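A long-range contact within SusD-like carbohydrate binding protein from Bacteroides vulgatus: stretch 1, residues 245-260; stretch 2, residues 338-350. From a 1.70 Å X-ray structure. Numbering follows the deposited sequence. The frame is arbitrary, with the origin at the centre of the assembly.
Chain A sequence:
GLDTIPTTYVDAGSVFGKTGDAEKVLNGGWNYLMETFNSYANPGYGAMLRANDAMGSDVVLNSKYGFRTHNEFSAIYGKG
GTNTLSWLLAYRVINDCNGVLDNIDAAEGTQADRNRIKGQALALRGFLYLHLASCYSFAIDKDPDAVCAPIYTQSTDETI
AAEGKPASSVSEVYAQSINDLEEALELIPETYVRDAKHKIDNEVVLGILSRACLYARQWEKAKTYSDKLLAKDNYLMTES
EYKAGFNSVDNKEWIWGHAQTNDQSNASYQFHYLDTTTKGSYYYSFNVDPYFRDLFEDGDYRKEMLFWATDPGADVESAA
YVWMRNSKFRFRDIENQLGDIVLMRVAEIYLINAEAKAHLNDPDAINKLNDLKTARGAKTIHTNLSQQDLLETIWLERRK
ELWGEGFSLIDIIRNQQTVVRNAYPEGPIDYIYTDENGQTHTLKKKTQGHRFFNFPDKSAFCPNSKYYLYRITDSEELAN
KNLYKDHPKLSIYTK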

# COMPACT_ATOMS: atom_id res chain seq x y z
N GLY A 245 8.72 0.57 -15.96
CA GLY A 245 7.83 -0.56 -15.64
C GLY A 245 7.59 -0.84 -14.16
O GLY A 245 6.89 -1.79 -13.82
N PHE A 246 8.17 -0.02 -13.25
CA PHE A 246 7.92 -0.17 -11.78
C PHE A 246 8.13 -1.63 -11.30
O PHE A 246 7.36 -2.15 -10.49
CB PHE A 246 6.54 0.39 -11.39
CG PHE A 246 6.57 1.85 -11.00
CD1 PHE A 246 6.73 2.82 -11.95
CD2 PHE A 246 6.43 2.24 -9.67
CE1 PHE A 246 6.81 4.17 -11.61
CE2 PHE A 246 6.51 3.61 -9.33
CZ PHE A 246 6.68 4.54 -10.31
N ASN A 247 9.22 -2.23 -11.75
CA ASN A 247 9.43 -3.67 -11.65
C ASN A 247 10.84 -4.11 -11.20
O ASN A 247 11.16 -5.29 -11.29
CB ASN A 247 9.06 -4.32 -12.95
CG ASN A 247 9.96 -3.85 -14.10
OD1 ASN A 247 11.10 -3.40 -13.85
ND2 ASN A 247 9.46 -3.92 -15.35
N SER A 248 11.63 -3.17 -10.70
CA SER A 248 13.01 -3.47 -10.20
C SER A 248 13.37 -2.68 -8.96
O SER A 248 13.29 -1.43 -8.96
CB SER A 248 14.03 -3.10 -11.29
OG SER A 248 15.35 -3.28 -10.84
N VAL A 249 13.85 -3.37 -7.93
CA VAL A 249 14.30 -2.71 -6.70
C VAL A 249 15.59 -1.88 -6.90
O VAL A 249 15.93 -1.05 -6.02
CB VAL A 249 14.58 -3.74 -5.55
CG1 VAL A 249 13.28 -4.44 -5.12
CG2 VAL A 249 15.69 -4.71 -5.94
N ASP A 250 16.26 -2.07 -8.03
CA ASP A 250 17.46 -1.34 -8.37
C ASP A 250 17.18 0.19 -8.53
O ASP A 250 18.08 0.99 -8.47
CB ASP A 250 18.17 -1.93 -9.61
CG ASP A 250 18.59 -3.42 -9.45
OD1 ASP A 250 18.83 -3.86 -8.31
OD2 ASP A 250 18.74 -4.16 -10.50
N ASN A 251 15.94 0.60 -8.69
CA ASN A 251 15.60 2.01 -8.86
C ASN A 251 16.00 2.83 -7.63
O ASN A 251 15.65 2.46 -6.48
CB ASN A 251 14.11 2.06 -9.18
CG ASN A 251 13.59 3.42 -9.45
OD1 ASN A 251 13.76 4.33 -8.65
ND2 ASN A 251 12.93 3.59 -10.61
N LYS A 252 16.72 3.94 -7.83
CA LYS A 252 17.23 4.74 -6.69
C LYS A 252 16.15 5.46 -5.88
O LYS A 252 16.42 5.94 -4.78
CB LYS A 252 18.28 5.76 -7.14
CG LYS A 252 19.65 5.11 -7.46
CD LYS A 252 20.64 6.11 -8.13
CE LYS A 252 20.21 6.46 -9.56
NZ LYS A 252 21.05 7.56 -10.14
N GLU A 253 14.94 5.57 -6.41
CA GLU A 253 13.87 6.18 -5.65
C GLU A 253 13.16 5.18 -4.74
O GLU A 253 12.39 5.56 -3.84
CB GLU A 253 12.87 6.86 -6.60
CG GLU A 253 12.19 8.04 -5.92
CD GLU A 253 10.92 8.51 -6.59
OE1 GLU A 253 10.99 9.03 -7.75
OE2 GLU A 253 9.85 8.38 -5.97
N TRP A 254 13.34 3.89 -4.99
CA TRP A 254 12.74 2.88 -4.13
C TRP A 254 13.55 2.78 -2.85
O TRP A 254 14.71 2.38 -2.86
CB TRP A 254 12.68 1.50 -4.78
CG TRP A 254 11.80 1.33 -5.95
CD1 TRP A 254 11.47 2.27 -6.92
CD2 TRP A 254 11.17 0.11 -6.36
NE1 TRP A 254 10.67 1.69 -7.89
CE2 TRP A 254 10.48 0.37 -7.58
CE3 TRP A 254 11.14 -1.19 -5.82
CZ2 TRP A 254 9.79 -0.62 -8.26
CZ3 TRP A 254 10.47 -2.19 -6.52
CH2 TRP A 254 9.78 -1.88 -7.73
N ILE A 255 12.91 3.12 -1.74
CA ILE A 255 13.48 2.96 -0.41
C ILE A 255 13.35 1.53 0.07
O ILE A 255 14.26 0.99 0.69
CB ILE A 255 12.77 3.90 0.57
CG1 ILE A 255 13.04 5.36 0.16
CG2 ILE A 255 13.25 3.66 1.99
CD1 ILE A 255 12.21 6.38 0.95
N TRP A 256 12.24 0.88 -0.29
CA TRP A 256 11.92 -0.42 0.23
C TRP A 256 11.14 -1.18 -0.81
O TRP A 256 10.17 -0.65 -1.39
CB TRP A 256 11.06 -0.26 1.49
CG TRP A 256 11.03 -1.40 2.47
CD1 TRP A 256 12.01 -2.32 2.71
CD2 TRP A 256 10.03 -1.61 3.47
NE1 TRP A 256 11.66 -3.12 3.77
CE2 TRP A 256 10.44 -2.74 4.23
CE3 TRP A 256 8.81 -1.01 3.77
CZ2 TRP A 256 9.66 -3.25 5.29
CZ3 TRP A 256 8.06 -1.53 4.79
CH2 TRP A 256 8.49 -2.64 5.53
N GLY A 257 11.54 -2.42 -1.03
CA GLY A 257 10.85 -3.25 -1.97
C GLY A 257 11.29 -4.69 -1.93
O GLY A 257 12.31 -5.04 -1.33
N HIS A 258 10.54 -5.54 -2.59
CA HIS A 258 10.76 -7.00 -2.57
C HIS A 258 11.21 -7.50 -3.95
O HIS A 258 10.46 -7.43 -4.93
CB HIS A 258 9.47 -7.69 -2.10
CG HIS A 258 9.53 -9.18 -2.03
ND1 HIS A 258 10.41 -9.85 -1.22
CD2 HIS A 258 8.79 -10.13 -2.65
CE1 HIS A 258 10.22 -11.16 -1.36
NE2 HIS A 258 9.24 -11.35 -2.22
N ALA A 259 12.42 -8.01 -4.04
CA ALA A 259 12.98 -8.49 -5.32
C ALA A 259 12.39 -9.85 -5.68
O ALA A 259 11.91 -10.61 -4.81
CB ALA A 259 14.51 -8.61 -5.25
N GLN A 260 12.44 -10.14 -6.97
CA GLN A 260 11.92 -11.39 -7.55
C GLN A 260 12.93 -12.05 -8.47
O GLN A 260 13.61 -11.38 -9.26
CB GLN A 260 10.63 -11.07 -8.28
CG GLN A 260 9.53 -10.67 -7.31
CD GLN A 260 8.97 -11.85 -6.61
OE1 GLN A 260 8.22 -12.59 -7.25
NE2 GLN A 260 9.27 -12.04 -5.29
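Stretch 2, residues 338-350: LGDIVLMRVAEIY

Stretch 2 lies on stretch 1 as an antiparallel beta ladder, bulged at its centre and flanked by side-chain-to-backbone hydrogen bonds. Residues 341-345 form a strand, extended except at Leu343, and a helix follows and runs on past the end of the stretch. The direction is set by the pairing: Trp254 lies across from Arg345 (CA to CA 4.4 Å), whereas His258 lies across from Ile341 (CA to CA 5.0 Å). At the latter pair the bonds are reciprocal and nearly straight: His258 N to Ile341 O, 2.9 Å and 166°; Ile341 N to His258 O, 3.0 Å and 172°.

The bulges appear as shared acceptors. Met344 O receives Ile255 N (2.8 Å) and Trp256 N (3.1 Å), while Trp256 O receives Leu343 N (2.9 Å) and Met344 N (3.1 Å); phi/psi of -81/-36 at Ile255 and -118/-29 at Leu343 depart from extended values.

Val342 sits over the face of the Trp254 indole, its CB 3.5 Å from the six-membered ring centroid and 6° off the normal. Ile255 CG2 meets Met344 CE, a selenomethionine methyl, at 3.5 Å.

At the end of the strand and just beyond it, Val346 N donates to Glu253 O (2.9 Å), and Glu253 OE2 accepts Ala347 N (3.0 Å) while forming a salt bridge with Arg345 NH1 (2.8 Å). Before it, Asp340 OD2 accepts Val249 N (2.9 Å) and Asp340 OD1 accepts Gln260 N (2.8 Å), so one carboxylate ties together two separate segments of stretch 1.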

# COMPACT_ATOMS: atom_id res chain seq x y z
N LEU A 338 8.44 -12.40 -13.91
CA LEU A 338 9.09 -11.74 -12.79
C LEU A 338 8.82 -10.24 -12.83
O LEU A 338 8.88 -9.61 -13.87
CB LEU A 338 10.62 -11.94 -12.81
CG LEU A 338 11.15 -13.37 -12.77
CD1 LEU A 338 12.70 -13.33 -12.78
CD2 LEU A 338 10.63 -14.08 -11.52
N GLY A 339 8.57 -9.69 -11.65
CA GLY A 339 8.50 -8.24 -11.45
C GLY A 339 8.58 -7.94 -9.99
O GLY A 339 7.89 -8.58 -9.20
N ASP A 340 9.40 -6.95 -9.60
CA ASP A 340 9.62 -6.65 -8.19
C ASP A 340 8.46 -5.81 -7.64
O ASP A 340 7.79 -5.10 -8.37
CB ASP A 340 10.95 -5.92 -7.94
CG ASP A 340 12.20 -6.74 -8.35
OD1 ASP A 340 12.09 -7.94 -8.74
OD2 ASP A 340 13.33 -6.16 -8.27
N ILE A 341 8.30 -5.87 -6.33
CA ILE A 341 7.17 -5.24 -5.65
C ILE A 341 7.65 -4.02 -4.84
O ILE A 341 8.35 -4.18 -3.86
CB ILE A 341 6.48 -6.19 -4.67
CG1 ILE A 341 6.13 -7.54 -5.33
CG2 ILE A 341 5.19 -5.52 -4.12
CD1 ILE A 341 5.28 -7.46 -6.61
N VAL A 342 7.23 -2.85 -5.26
CA VAL A 342 7.58 -1.60 -4.55
C VAL A 342 6.75 -1.47 -3.24
O VAL A 342 5.55 -1.72 -3.25
CB VAL A 342 7.41 -0.36 -5.45
CG1 VAL A 342 5.96 -0.14 -5.86
CG2 VAL A 342 7.93 0.93 -4.73
N LEU A 343 7.39 -1.06 -2.13
CA LEU A 343 6.71 -0.88 -0.89
C LEU A 343 6.80 0.60 -0.41
O LEU A 343 5.88 1.09 0.24
CB LEU A 343 7.30 -1.81 0.19
CG LEU A 343 7.10 -3.33 -0.07
CD1 LEU A 343 7.95 -4.15 0.93
CD2 LEU A 343 5.61 -3.66 -0.01
N MSE A 344 7.86 1.30 -0.76
CA MSE A 344 8.04 2.69 -0.31
C MSE A 344 9.02 3.40 -1.21
O MSE A 344 10.11 2.88 -1.45
CB MSE A 344 8.54 2.75 1.14
CG MSE A 344 8.55 4.12 1.65
SE MSE A 344 8.77 4.08 3.64
CE MSE A 344 10.29 3.17 3.77
N ARG A 345 8.64 4.59 -1.71
CA ARG A 345 9.51 5.42 -2.52
C ARG A 345 9.71 6.80 -1.90
O ARG A 345 8.89 7.29 -1.09
CB ARG A 345 8.88 5.63 -3.91
CG ARG A 345 8.62 4.38 -4.62
CD ARG A 345 8.27 4.68 -6.08
NE ARG A 345 6.91 5.19 -6.29
CZ ARG A 345 6.59 6.38 -6.80
NH1 ARG A 345 7.50 7.30 -7.12
NH2 ARG A 345 5.31 6.64 -7.04
N VAL A 346 10.77 7.46 -2.32
CA VAL A 346 11.05 8.82 -1.84
C VAL A 346 9.89 9.79 -2.15
O VAL A 346 9.59 10.67 -1.34
CB VAL A 346 12.39 9.38 -2.38
CG1 VAL A 346 12.69 10.81 -1.71
CG2 VAL A 346 13.57 8.39 -2.10
N ALA A 347 9.23 9.66 -3.30
CA ALA A 347 8.12 10.54 -3.59
C ALA A 347 7.05 10.54 -2.49
O ALA A 347 6.44 11.59 -2.24
CB ALA A 347 7.45 10.18 -4.96
N GLU A 348 6.74 9.39 -1.91
CA GLU A 348 5.81 9.33 -0.80
C GLU A 348 6.28 10.16 0.38
O GLU A 348 5.45 10.75 1.09
CB GLU A 348 5.58 7.87 -0.38
CG GLU A 348 4.57 7.72 0.77
CD GLU A 348 4.58 6.37 1.46
OE1 GLU A 348 5.24 5.43 1.00
OE2 GLU A 348 3.93 6.27 2.54
N ILE A 349 7.60 10.17 0.63
CA ILE A 349 8.16 10.94 1.76
C ILE A 349 8.00 12.42 1.51
O ILE A 349 7.65 13.15 2.43
CB ILE A 349 9.63 10.56 2.04
CG1 ILE A 349 9.81 9.03 2.16
CG2 ILE A 349 10.14 11.29 3.28
CD1 ILE A 349 8.85 8.36 3.22
N TYR A 350 8.19 12.88 0.27
CA TYR A 350 7.91 14.29 -0.05
C TYR A 350 6.44 14.62 0.24
O TYR A 350 6.12 15.65 0.81
CB TYR A 350 8.14 14.59 -1.53
CG TYR A 350 9.55 14.94 -1.95
CD1 TYR A 350 10.49 13.95 -2.21
CD2 TYR A 350 9.91 16.25 -2.13
CE1 TYR A 350 11.76 14.25 -2.64
CE2 TYR A 350 11.22 16.57 -2.55
CZ TYR A 350 12.13 15.56 -2.83
OH TYR A 350 13.41 15.91 -3.28
O HOH W 1 6.26 -2.91 -8.11